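Local coordinates for sensor protein (Bacillus halodurans, PDB 3O5Y) that probably acts as a two-component sensor histidine kinase that phosphorylates a protein histidine with ATP, the present chain being its GAF domain, at residues A[4-9]-A[38-43]; A[23-28]-A[44-49]; A[60-65]-A[109-114]; A[72-75]-A[80-83]. All coordinates share one frame; numbering follows the deposited sequence.

Contact 1: residues A[4-9]-A[38-43]; sequences MSLDDI and LSHVYP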
loop_
_atom_site.group_PDB
_atom_site.type_symbol
_atom_site.label_atom_id
_atom_site.label_comp_id
_atom_site.label_asym_id
_atom_site.label_seq_id
_atom_site.Cartn_x
_atom_site.Cartn_y
_atom_site.Cartn_z
HETATM N N MSE A 4 13.604 5.463 15.496
HETATM C CA MSE A 4 12.485 6.445 15.691
HETATM C C MSE A 4 11.149 5.669 15.829
HETATM O O MSE A 4 11.151 4.434 15.993
HETATM C CB MSE A 4 12.477 7.438 14.519
ATOM N N SER A 5 10.014 6.356 15.786
ATOM C CA SER A 5 8.744 5.637 15.829
ATOM C C SER A 5 8.402 5.034 14.457
ATOM O O SER A 5 9.051 5.332 13.445
ATOM C CB SER A 5 7.620 6.543 16.324
ATOM O OG SER A 5 7.489 7.661 15.471
ATOM N N LEU A 6 7.390 4.172 14.441
ATOM C CA LEU A 6 6.871 3.594 13.216
ATOM C C LEU A 6 6.289 4.694 12.353
ATOM O O LEU A 6 6.447 4.668 11.146
ATOM C CB LEU A 6 5.796 2.569 13.548
ATOM C CG LEU A 6 5.087 1.883 12.390
ATOM C CD1 LEU A 6 6.018 0.873 11.749
ATOM C CD2 LEU A 6 3.805 1.217 12.898
ATOM N N ASP A 7 5.622 5.653 12.992
ATOM C CA ASP A 7 5.151 6.873 12.349
ATOM C C ASP A 7 6.248 7.555 11.529
ATOM O O ASP A 7 6.037 7.909 10.363
ATOM C CB ASP A 7 4.661 7.872 13.406
ATOM C CG ASP A 7 3.189 7.704 13.762
ATOM O OD1 ASP A 7 2.523 6.744 13.305
ATOM O OD2 ASP A 7 2.689 8.561 14.529
ATOM N N ASP A 8 7.404 7.753 12.157
ATOM C CA ASP A 8 8.494 8.503 11.557
ATOM C C ASP A 8 9.089 7.734 10.369
ATOM O O ASP A 8 9.443 8.341 9.363
ATOM C CB ASP A 8 9.584 8.860 12.603
ATOM C CG ASP A 8 9.064 9.769 13.750
ATOM O OD1 ASP A 8 8.198 10.649 13.517
ATOM O OD2 ASP A 8 9.546 9.597 14.900
ATOM N N ILE A 9 9.188 6.410 10.496
ATOM C CA ILE A 9 9.662 5.537 9.416
ATOM C C ILE A 9 8.799 5.657 8.140
ATOM O O ILE A 9 9.324 5.834 7.032
ATOM C CB ILE A 9 9.738 4.059 9.889
ATOM C CG1 ILE A 9 10.901 3.876 10.865
ATOM C CG2 ILE A 9 9.911 3.112 8.719
ATOM C CD1 ILE A 9 11.105 2.445 11.350
ATOM N N LEU A 38 -5.273 -0.832 8.462
ATOM C CA LEU A 38 -4.873 0.473 7.932
ATOM C C LEU A 38 -4.126 1.224 9.032
ATOM O O LEU A 38 -4.645 1.386 10.141
ATOM C CB LEU A 38 -6.100 1.295 7.549
ATOM C CG LEU A 38 -6.075 2.267 6.364
ATOM C CD1 LEU A 38 -7.133 3.352 6.576
ATOM C CD2 LEU A 38 -4.717 2.879 6.053
ATOM N N SER A 39 -2.924 1.703 8.751
ATOM C CA SER A 39 -2.222 2.399 9.813
ATOM C C SER A 39 -1.723 3.796 9.473
ATOM O O SER A 39 -1.582 4.621 10.371
ATOM C CB SER A 39 -1.099 1.532 10.371
ATOM O OG SER A 39 -0.073 1.404 9.423
ATOM N N HIS A 40 -1.461 4.059 8.194
ATOM C CA HIS A 40 -0.993 5.370 7.755
ATOM C C HIS A 40 -1.552 5.724 6.392
ATOM O O HIS A 40 -1.613 4.874 5.496
ATOM C CB HIS A 40 0.535 5.407 7.695
ATOM C CG HIS A 40 1.190 5.260 9.032
ATOM N ND1 HIS A 40 1.646 6.343 9.760
ATOM C CD2 HIS A 40 1.420 4.165 9.800
ATOM C CE1 HIS A 40 2.146 5.915 10.906
ATOM N NE2 HIS A 40 2.020 4.600 10.956
ATOM N N VAL A 41 -1.942 6.988 6.237
ATOM C CA VAL A 41 -2.449 7.494 4.978
ATOM C C VAL A 41 -1.808 8.845 4.645
ATOM O O VAL A 41 -1.653 9.696 5.521
ATOM C CB VAL A 41 -3.978 7.690 5.034
ATOM C CG1 VAL A 41 -4.481 8.263 3.717
ATOM C CG2 VAL A 41 -4.699 6.387 5.362
ATOM N N TYR A 42 -1.445 9.042 3.382
ATOM C CA TYR A 42 -1.064 10.351 2.873
ATOM C C TYR A 42 -1.803 10.591 1.570
ATOM O O TYR A 42 -1.808 9.712 0.710
ATOM C CB TYR A 42 0.443 10.450 2.617
ATOM C CG TYR A 42 0.798 11.719 1.875
ATOM C CD1 TYR A 42 1.014 12.923 2.564
ATOM C CD2 TYR A 42 0.875 11.737 0.488
ATOM C CE1 TYR A 42 1.313 14.103 1.879
ATOM C CE2 TYR A 42 1.167 12.912 -0.205
ATOM C CZ TYR A 42 1.389 14.084 0.491
ATOM O OH TYR A 42 1.681 15.236 -0.208
ATOM N N PRO A 43 -2.404 11.786 1.389
ATOM C CA PRO A 43 -2.492 12.954 2.284
ATOM C C PRO A 43 -3.285 12.639 3.545
ATOM O O PRO A 43 -4.154 11.772 3.497
ATOM C CB PRO A 43 -3.254 13.980 1.446
ATOM C CG PRO A 43 -3.081 13.536 0.035
ATOM C CD PRO A 43 -3.011 12.058 0.073
#
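Leu6 and Asp7, on the first turn of helix 6-20, meet His40 on strand 35-42. Just before them, Ser5 starts the helix. Ser5 OG is the N-cap acceptor for the backbone N of Asp8, a weak bond of 3.3 Å. In return Ser5 N gives a weak bond of 3.4 Å to Asp8 OD2, which closes a capping box. Ser5 OG also donates weakly to Asp8 OD2. Leu6 points at the strand. Its CD2 branch comes up to the edge of the His40 imidazole, near its plane. Leu6 also packs on Ile141, so it bridges from helix 6-20 to helix 124-142 as well as to His40.

Both helices lie against one face of the antiparallel GAF-domain sheet, and His40 reaches from that face. A classic beta bulge lies here: Ser39 and His40 both stand opposite Phe28 of strand 25-32, and Ser39 OG is bonded to Phe28 O.

The carboxylate of Asp7 stands at the His40 ring edge, with the two planes 87° apart. The imidazole may be modelled turned over, and Asp7 OD1 comes too close to the ring as built. The fit of ring and acid is therefore doubtful, and their pairing stays open. His40 CG lies anti to its own carbonyl carbon (chi1 -65°), which sends the ring out to the helix start. Asp8 turns away from the strand and serves the cap. Ile9 N closes the first helical turn on Ser5 O at 3.1 Å, while its side chain packs on Leu137 of helix 124-142.

Contact 2: residues A[23-28]-A[44-49]; sequences FDRISF and KGSHSL. With ACT (acetate ion), chain C.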
loop_
_atom_site.group_PDB
_atom_site.type_symbol
_atom_site.label_atom_id
_atom_site.label_comp_id
_atom_site.label_asym_id
_atom_site.label_seq_id
_atom_site.Cartn_x
_atom_site.Cartn_y
_atom_site.Cartn_z
ATOM N N PHE A 23 2.576 10.005 -7.757
ATOM C CA PHE A 23 1.448 9.352 -7.117
ATOM C C PHE A 23 0.615 10.409 -6.428
ATOM O O PHE A 23 1.107 11.501 -6.145
ATOM C CB PHE A 23 1.905 8.320 -6.088
ATOM C CG PHE A 23 2.504 8.925 -4.839
ATOM C CD1 PHE A 23 3.834 9.322 -4.813
ATOM C CD2 PHE A 23 1.727 9.116 -3.698
ATOM C CE1 PHE A 23 4.390 9.892 -3.672
ATOM C CE2 PHE A 23 2.276 9.687 -2.548
ATOM C CZ PHE A 23 3.618 10.071 -2.538
ATOM N N ASP A 24 -0.631 10.072 -6.112
ATOM C CA ASP A 24 -1.531 11.013 -5.503
ATOM C C ASP A 24 -1.885 10.597 -4.083
ATOM O O ASP A 24 -2.129 11.457 -3.232
ATOM C CB ASP A 24 -2.789 11.157 -6.361
ATOM C CG ASP A 24 -2.468 11.581 -7.795
ATOM O OD1 ASP A 24 -2.748 10.791 -8.725
ATOM O OD2 ASP A 24 -1.906 12.685 -7.997
ATOM N N ARG A 25 -1.891 9.292 -3.808
ATOM C CA ARG A 25 -2.367 8.805 -2.521
ATOM C C ARG A 25 -1.609 7.566 -2.150
ATOM O O ARG A 25 -1.363 6.727 -2.999
ATOM C CB ARG A 25 -3.851 8.481 -2.629
ATOM C CG ARG A 25 -4.603 8.422 -1.318
ATOM C CD ARG A 25 -4.695 7.015 -0.825
ATOM N NE ARG A 25 -5.489 6.905 0.387
ATOM C CZ ARG A 25 -5.883 5.745 0.892
ATOM N NH1 ARG A 25 -5.552 4.612 0.270
ATOM N NH2 ARG A 25 -6.599 5.715 2.016
ATOM N N ILE A 26 -1.221 7.452 -0.889
ATOM C CA ILE A 26 -0.553 6.251 -0.400
ATOM C C ILE A 26 -1.191 5.863 0.902
ATOM O O ILE A 26 -1.529 6.722 1.711
ATOM C CB ILE A 26 0.963 6.464 -0.126
ATOM C CG1 ILE A 26 1.677 6.881 -1.394
ATOM C CG2 ILE A 26 1.621 5.182 0.389
ATOM C CD1 ILE A 26 3.049 6.277 -1.579
ATOM N N SER A 27 -1.343 4.567 1.120
ATOM C CA SER A 27 -1.688 4.100 2.444
ATOM C C SER A 27 -0.747 2.986 2.801
ATOM O O SER A 27 -0.247 2.275 1.935
ATOM C CB SER A 27 -3.138 3.627 2.530
ATOM O OG SER A 27 -3.313 2.469 1.758
ATOM N N PHE A 28 -0.496 2.844 4.091
ATOM C CA PHE A 28 0.328 1.771 4.554
ATOM C C PHE A 28 -0.476 0.954 5.542
ATOM O O PHE A 28 -1.181 1.502 6.402
ATOM C CB PHE A 28 1.630 2.298 5.172
ATOM C CG PHE A 28 2.328 1.284 6.003
ATOM C CD1 PHE A 28 2.973 0.201 5.404
ATOM C CD2 PHE A 28 2.284 1.356 7.390
ATOM C CE1 PHE A 28 3.584 -0.783 6.173
ATOM C CE2 PHE A 28 2.903 0.373 8.171
ATOM C CZ PHE A 28 3.553 -0.704 7.548
ATOM N N LYS A 44 -2.998 13.346 4.645
ATOM C CA LYS A 44 -3.518 12.995 5.983
ATOM C C LYS A 44 -5.032 12.805 6.040
ATOM O O LYS A 44 -5.525 11.907 6.740
ATOM C CB LYS A 44 -3.068 14.018 7.041
ATOM N N GLY A 45 -5.764 13.631 5.298
ATOM C CA GLY A 45 -7.225 13.591 5.335
ATOM C C GLY A 45 -7.884 12.410 4.638
ATOM O O GLY A 45 -9.012 12.034 4.984
ATOM N N SER A 46 -7.169 11.808 3.685
ATOM C CA SER A 46 -7.793 11.006 2.623
ATOM C C SER A 46 -7.877 9.501 2.859
ATOM O O SER A 46 -7.075 8.720 2.337
ATOM C CB SER A 46 -7.111 11.285 1.283
ATOM O OG SER A 46 -5.829 10.702 1.272
ATOM N N HIS A 47 -8.872 9.114 3.647
ATOM C CA HIS A 47 -9.274 7.725 3.792
ATOM C C HIS A 47 -10.783 7.686 3.991
ATOM O O HIS A 47 -11.362 8.612 4.557
ATOM C CB HIS A 47 -8.554 7.057 4.966
ATOM C CG HIS A 47 -8.598 7.847 6.241
ATOM N ND1 HIS A 47 -7.474 8.421 6.798
ATOM C CD2 HIS A 47 -9.626 8.155 7.070
ATOM C CE1 HIS A 47 -7.808 9.047 7.914
ATOM N NE2 HIS A 47 -9.109 8.901 8.103
ATOM N N SER A 48 -11.424 6.633 3.498
ATOM C CA SER A 48 -12.822 6.391 3.831
ATOM C C SER A 48 -12.917 5.507 5.064
ATOM O O SER A 48 -13.838 5.658 5.868
ATOM C CB SER A 48 -13.576 5.766 2.657
ATOM O OG SER A 48 -14.985 5.857 2.869
ATOM N N LEU A 49 -11.965 4.582 5.197
ATOM C CA LEU A 49 -11.850 3.717 6.367
ATOM C C LEU A 49 -11.077 4.424 7.462
ATOM O O LEU A 49 -10.073 5.071 7.198
ATOM C CB LEU A 49 -11.135 2.401 6.020
ATOM C CG LEU A 49 -11.751 1.433 5.006
ATOM C CD1 LEU A 49 -10.774 0.348 4.648
ATOM C CD2 LEU A 49 -13.033 0.815 5.543
HETATM C C ACT C . -7.310 2.011 1.896
HETATM O O ACT C . -8.231 1.162 1.673
HETATM O OXT ACT C . -6.139 1.752 1.481
HETATM C CH3 ACT C . -7.632 3.268 2.636
#
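Arg25, on strand 25-32, reaches out to the backbone of Ser46 in the loop that follows strand 35-42. Its CB points toward that loop. CG is anti to the backbone N and lies 3.7 Å from Ser46 OG. That hydroxyl has its polar partner elsewhere, in Pro43 O. The chain then bends at chi2 (-96°) and brings the guanidinium edge to the Ser46 carbonyl. NE donates to Ser46 O at 3.1 Å, with an N-H...O angle of 148°. The carbonyl oxygen lies only 7° out of the guanidinium plane, and the donor sits nearly on the line of the C=O bond. NH2 also donates to Ser46 O, but its position is less sure. If NH2 is placed correctly, the one carbonyl oxygen takes two N-H groups from the same edge of the guanidinium. His47 CB lies at that edge too.

The last branch, NH1, faces a bound acetate, probably from the crystallisation liquor. Arg25 NH1 gives acetate OXT a nearly straight bond of 3.2 Å. Ser27 OG, two residues along the same strand, donates to the same OXT at 2.9 Å. Tyr62 of helix 61-68 is a third donor to the ion. Leu92 and Leu94 pack beside the arginine, and Leu49 CD1 lies 4.0 Å from acetate O.

The acetate occupies a site on the sheet face opposite the two long helices, where many GAF domains hold their ligand. A positive charge and two hydroxyls gathered at one carboxylate oxygen would probably suit a small anion, though no natural ligand is known from this structure.

Contact 3: residues A[60-65]-A[109-114]; sequences SLYWSA and VGVLSI. With ACT (acetate ion), chain C.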
loop_
_atom_site.group_PDB
_atom_site.type_symbol
_atom_site.label_atom_id
_atom_site.label_comp_id
_atom_site.label_asym_id
_atom_site.label_seq_id
_atom_site.Cartn_x
_atom_site.Cartn_y
_atom_site.Cartn_z
ATOM N N SER A 60 -10.216 -9.656 -0.937
ATOM C CA SER A 60 -9.299 -8.553 -0.638
ATOM C C SER A 60 -8.077 -8.480 -1.564
ATOM O O SER A 60 -7.280 -9.424 -1.636
ATOM C CB SER A 60 -8.846 -8.599 0.817
ATOM O OG SER A 60 -7.710 -7.765 1.004
ATOM N N LEU A 61 -7.924 -7.350 -2.255
ATOM C CA LEU A 61 -6.775 -7.156 -3.152
ATOM C C LEU A 61 -5.484 -7.156 -2.326
ATOM O O LEU A 61 -4.497 -7.794 -2.710
ATOM C CB LEU A 61 -6.889 -5.836 -3.918
ATOM C CG LEU A 61 -6.314 -5.716 -5.340
ATOM C CD1 LEU A 61 -6.060 -4.266 -5.708
ATOM C CD2 LEU A 61 -5.061 -6.472 -5.512
ATOM N N TYR A 62 -5.505 -6.453 -1.194
ATOM C CA TYR A 62 -4.327 -6.362 -0.335
ATOM C C TYR A 62 -3.868 -7.747 0.184
ATOM O O TYR A 62 -2.678 -8.064 0.139
ATOM C CB TYR A 62 -4.550 -5.382 0.828
ATOM C CG TYR A 62 -4.838 -3.928 0.443
ATOM C CD1 TYR A 62 -5.261 -3.005 1.409
ATOM C CD2 TYR A 62 -4.711 -3.485 -0.870
ATOM C CE1 TYR A 62 -5.517 -1.682 1.078
ATOM C CE2 TYR A 62 -4.970 -2.160 -1.215
ATOM C CZ TYR A 62 -5.356 -1.257 -0.235
ATOM O OH TYR A 62 -5.619 0.055 -0.570
ATOM N N TRP A 63 -4.804 -8.575 0.653
ATOM C CA TRP A 63 -4.450 -9.930 1.090
ATOM C C TRP A 63 -3.988 -10.803 -0.060
ATOM O O TRP A 63 -3.162 -11.703 0.120
ATOM C CB TRP A 63 -5.619 -10.604 1.794
ATOM C CG TRP A 63 -5.655 -10.299 3.230
ATOM C CD1 TRP A 63 -6.491 -9.442 3.852
ATOM C CD2 TRP A 63 -4.780 -10.813 4.234
ATOM N NE1 TRP A 63 -6.233 -9.408 5.201
ATOM C CE2 TRP A 63 -5.180 -10.240 5.465
ATOM C CE3 TRP A 63 -3.710 -11.725 4.222
ATOM C CZ2 TRP A 63 -4.553 -10.544 6.679
ATOM C CZ3 TRP A 63 -3.082 -12.021 5.418
ATOM C CH2 TRP A 63 -3.509 -11.429 6.637
ATOM N N SER A 64 -4.506 -10.530 -1.250
ATOM C CA SER A 64 -4.113 -11.285 -2.417
ATOM C C SER A 64 -2.626 -11.055 -2.730
ATOM O O SER A 64 -1.907 -11.992 -3.075
ATOM C CB SER A 64 -5.013 -10.908 -3.585
ATOM O OG SER A 64 -4.665 -11.649 -4.724
ATOM N N ALA A 65 -2.167 -9.813 -2.574
ATOM C CA ALA A 65 -0.764 -9.467 -2.757
ATOM C C ALA A 65 0.109 -10.143 -1.702
ATOM O O ALA A 65 1.170 -10.667 -2.013
ATOM C CB ALA A 65 -0.584 -7.962 -2.702
ATOM N N VAL A 109 4.953 -8.286 6.711
ATOM C CA VAL A 109 5.015 -7.126 7.575
ATOM C C VAL A 109 3.812 -6.219 7.336
ATOM O O VAL A 109 3.271 -5.631 8.271
ATOM C CB VAL A 109 6.352 -6.372 7.334
ATOM C CG1 VAL A 109 6.280 -4.919 7.774
ATOM C CG2 VAL A 109 7.470 -7.074 8.039
ATOM N N GLY A 110 3.384 -6.103 6.084
ATOM C CA GLY A 110 2.284 -5.191 5.779
ATOM C C GLY A 110 2.063 -5.026 4.300
ATOM O O GLY A 110 2.474 -5.872 3.503
ATOM N N VAL A 111 1.395 -3.940 3.931
ATOM C CA VAL A 111 1.083 -3.661 2.540
ATOM C C VAL A 111 1.285 -2.182 2.275
ATOM O O VAL A 111 0.977 -1.341 3.133
ATOM C CB VAL A 111 -0.368 -4.109 2.175
ATOM C CG1 VAL A 111 -0.830 -3.532 0.818
ATOM C CG2 VAL A 111 -0.463 -5.624 2.151
ATOM N N LEU A 112 1.851 -1.870 1.105
ATOM C CA LEU A 112 1.887 -0.491 0.605
ATOM C C LEU A 112 0.952 -0.363 -0.597
ATOM O O LEU A 112 1.053 -1.128 -1.564
ATOM C CB LEU A 112 3.306 -0.079 0.231
ATOM C CG LEU A 112 3.538 1.399 -0.095
ATOM C CD1 LEU A 112 3.456 2.212 1.184
ATOM C CD2 LEU A 112 4.896 1.607 -0.713
ATOM N N SER A 113 0.055 0.608 -0.534
ATOM C CA SER A 113 -0.957 0.808 -1.552
ATOM C C SER A 113 -0.756 2.169 -2.195
ATOM O O SER A 113 -0.870 3.193 -1.514
ATOM C CB SER A 113 -2.339 0.759 -0.899
ATOM O OG SER A 113 -3.341 0.788 -1.882
ATOM N N ILE A 114 -0.444 2.205 -3.486
ATOM C CA ILE A 114 -0.121 3.488 -4.117
ATOM C C ILE A 114 -1.122 3.779 -5.223
ATOM O O ILE A 114 -1.291 2.973 -6.152
ATOM C CB ILE A 114 1.327 3.545 -4.665
ATOM C CG1 ILE A 114 2.332 3.058 -3.613
ATOM C CG2 ILE A 114 1.680 4.968 -5.120
ATOM C CD1 ILE A 114 3.753 3.244 -4.013
HETATM C C ACT C . -7.310 2.011 1.896
HETATM O O ACT C . -8.231 1.162 1.673
HETATM O OXT ACT C . -6.139 1.752 1.481
HETATM C CH3 ACT C . -7.632 3.268 2.636
#
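Tyr62 OH is gripped from two directions. It donates to acetate OXT at 2.7 Å, and Ser113 OG lies 2.7 Å from the same Tyr62 OH as a second hydrogen-bonding partner. This joins helix 61-68 to strand 108-116, a central strand of the antiparallel GAF-domain sheet. The helix covers the sheet face turned away from helices 6-20 and 124-142, and the acetate lies in the pocket between helix and sheet.

The acetate oxygen meets the tyrosine ring at its edge, in plane. Tyr62 CG is anti to its own carbonyl carbon (chi1 -61°), which lays the ring along the strand toward Ser113. Val111 comes up to one face of the ring, with its CG1 branch 4.0 Å from Tyr62 CG. The two side chains meet at about a right angle. The other branch, Val111 CG2, lies 3.9 Å from Tyr62 O, so the valine touches both the ring and the backbone of the helix. Leu29 and Val99 of the flanking strands also touch the Tyr62 side chain.

The start of the helix is well tied. Glu85 accepts from the backbone N atoms of Leu61 and Tyr62 and is bonded to the Ser60 hydroxyl. Ser60 is the N-cap, and its OG takes a nearly straight bond of 3.0 Å from Trp63 N, at 174°.

Contact 4: residues A[72-75]-A[80-83]; sequences IFRS and QDNF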
loop_
_atom_site.group_PDB
_atom_site.type_symbol
_atom_site.label_atom_id
_atom_site.label_comp_id
_atom_site.label_asym_id
_atom_site.label_seq_id
_atom_site.Cartn_x
_atom_site.Cartn_y
_atom_site.Cartn_z
ATOM N N ILE A 72 0.842 -6.383 -7.114
ATOM C CA ILE A 72 -0.341 -6.424 -7.953
ATOM C C ILE A 72 -0.723 -5.035 -8.431
ATOM O O ILE A 72 -0.779 -4.097 -7.652
ATOM C CB ILE A 72 -1.536 -7.057 -7.232
ATOM C CG1 ILE A 72 -1.239 -8.532 -6.940
ATOM C CG2 ILE A 72 -2.803 -6.906 -8.086
ATOM C CD1 ILE A 72 -2.327 -9.266 -6.166
ATOM N N PHE A 73 -0.983 -4.920 -9.725
ATOM C CA PHE A 73 -1.531 -3.709 -10.265
ATOM C C PHE A 73 -2.987 -3.895 -10.694
ATOM O O PHE A 73 -3.323 -4.859 -11.366
ATOM C CB PHE A 73 -0.716 -3.233 -11.455
ATOM C CG PHE A 73 -1.341 -2.083 -12.163
ATOM C CD1 PHE A 73 -1.218 -0.794 -11.651
ATOM C CD2 PHE A 73 -2.107 -2.290 -13.320
ATOM C CE1 PHE A 73 -1.808 0.286 -12.302
ATOM C CE2 PHE A 73 -2.703 -1.227 -13.978
ATOM C CZ PHE A 73 -2.557 0.066 -13.477
ATOM N N ARG A 74 -3.833 -2.935 -10.338
ATOM C CA ARG A 74 -5.220 -2.991 -10.748
ATOM C C ARG A 74 -5.748 -1.640 -11.164
ATOM O O ARG A 74 -5.641 -0.658 -10.438
ATOM C CB ARG A 74 -6.096 -3.591 -9.642
ATOM C CG ARG A 74 -7.081 -4.611 -10.164
ATOM C CD ARG A 74 -6.501 -6.050 -10.260
ATOM N NE ARG A 74 -7.388 -6.937 -9.519
ATOM C CZ ARG A 74 -7.070 -8.146 -9.070
ATOM N NH1 ARG A 74 -7.969 -8.840 -8.372
ATOM N NH2 ARG A 74 -5.867 -8.666 -9.311
ATOM N N SER A 75 -6.296 -1.615 -12.362
ATOM C CA SER A 75 -7.092 -0.513 -12.859
ATOM C C SER A 75 -8.425 -0.487 -12.091
ATOM O O SER A 75 -9.046 -1.531 -11.872
ATOM C CB SER A 75 -7.340 -0.734 -14.354
ATOM O OG SER A 75 -7.536 0.482 -15.034
ATOM N N GLN A 80 -16.222 -4.700 -14.284
ATOM C CA GLN A 80 -16.419 -6.129 -14.016
ATOM C C GLN A 80 -15.436 -6.736 -12.996
ATOM O O GLN A 80 -15.352 -7.960 -12.849
ATOM C CB GLN A 80 -16.378 -6.927 -15.329
ATOM C CG GLN A 80 -17.692 -6.939 -16.094
ATOM C CD GLN A 80 -17.859 -8.195 -16.946
ATOM O OE1 GLN A 80 -18.420 -9.204 -16.495
ATOM N NE2 GLN A 80 -17.364 -8.143 -18.183
ATOM N N ASP A 81 -14.703 -5.879 -12.293
ATOM C CA ASP A 81 -13.712 -6.311 -11.309
ATOM C C ASP A 81 -13.976 -5.584 -9.988
ATOM O O ASP A 81 -13.731 -4.384 -9.871
ATOM C CB ASP A 81 -12.288 -6.036 -11.837
ATOM C CG ASP A 81 -11.176 -6.402 -10.836
ATOM O OD1 ASP A 81 -11.299 -7.396 -10.080
ATOM O OD2 ASP A 81 -10.146 -5.689 -10.829
ATOM N N ASN A 82 -14.519 -6.312 -9.014
ATOM C CA ASN A 82 -14.713 -5.788 -7.672
ATOM C C ASN A 82 -13.784 -6.493 -6.678
ATOM O O ASN A 82 -13.362 -7.637 -6.887
ATOM C CB ASN A 82 -16.187 -5.899 -7.228
ATOM C CG ASN A 82 -16.493 -5.082 -5.942
ATOM O OD1 ASN A 82 -16.086 -3.910 -5.818
ATOM N ND2 ASN A 82 -17.211 -5.708 -4.985
ATOM N N PHE A 83 -13.443 -5.770 -5.619
ATOM C CA PHE A 83 -12.669 -6.305 -4.513
ATOM C C PHE A 83 -12.988 -5.461 -3.295
ATOM O O PHE A 83 -13.557 -4.371 -3.421
ATOM C CB PHE A 83 -11.154 -6.349 -4.824
ATOM C CG PHE A 83 -10.607 -5.085 -5.455
ATOM C CD1 PHE A 83 -10.031 -4.090 -4.667
ATOM C CD2 PHE A 83 -10.648 -4.908 -6.847
ATOM C CE1 PHE A 83 -9.510 -2.936 -5.258
ATOM C CE2 PHE A 83 -10.141 -3.759 -7.448
ATOM C CZ PHE A 83 -9.578 -2.767 -6.654
HETATM O O HOH W 1 -11.159 -2.913 -10.996
#
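Asp81 and Arg74 form a salt bridge between the edge strand 72-75 and the loop after it. The bond from Arg74 NE to Asp81 OD2 is 3.3 Å long and weak, with an N-H...O angle of 133°. The guanidinium and carboxylate planes are turned 47° from each other, and the oxygen approaches the guanidinium obliquely. The two groups do not pair side by side: Asp81 OD1 stays 4.0 Å from Arg74 NH1. OD2 of Asp81 also lies close to the aliphatic part of the arginine, near CG.

A water lies beside this bridge. It stands 3.0 Å from Asp81 OD2 and 2.7 Å from Ser75 O. It may link the carboxylate to the strand backbone, though other acceptors compete for its protons.

Phe83 also touches the aliphatic part of the arginine. Its CE2 atom lies 4.2 Å from Arg74 CG, and the ring plane is nearly perpendicular to the guanidinium. The arginine chain is bent at chi2 and chi3. The bend at chi2 (86°) brings NE beside the same Asp81 oxygen that lies near CG.

Farther out, Leu61 of helix 61-68 packs on both Arg74 and Phe83, and Arg74 is backbone-bonded to Ile97 of strand 96-103. On the loop side, Lys86 NZ holds Asp81 O. The contact fastens a connecting loop to the outermost strand of the GAF-domain sheet, where the chain leaves strand 72-75 and heads for helix 86-90.

All four contacts lie in one GAF domain and reach the same antiparallel sheet. Contacts 1 and 2 cross along the chain and sit on neighbouring strands, 35-42 and 25-32, with centres about 11 Å apart. Contact 3 follows on strand 108-116, the next strand of the sheet. The centres of contacts 2 and 3 are about 14 Å apart. Contact 4 is nested in the loop closed by contact 3, at the outermost strand 72-75. The centres of contacts 1 and 4 are about 25 Å apart, on opposite sides of the chain's centre. Contact 1 belongs to the face covered by the long helices. Contacts 2 and 3 share the acetate on the opposite face, which marks the probable ligand pocket of this sensor domain.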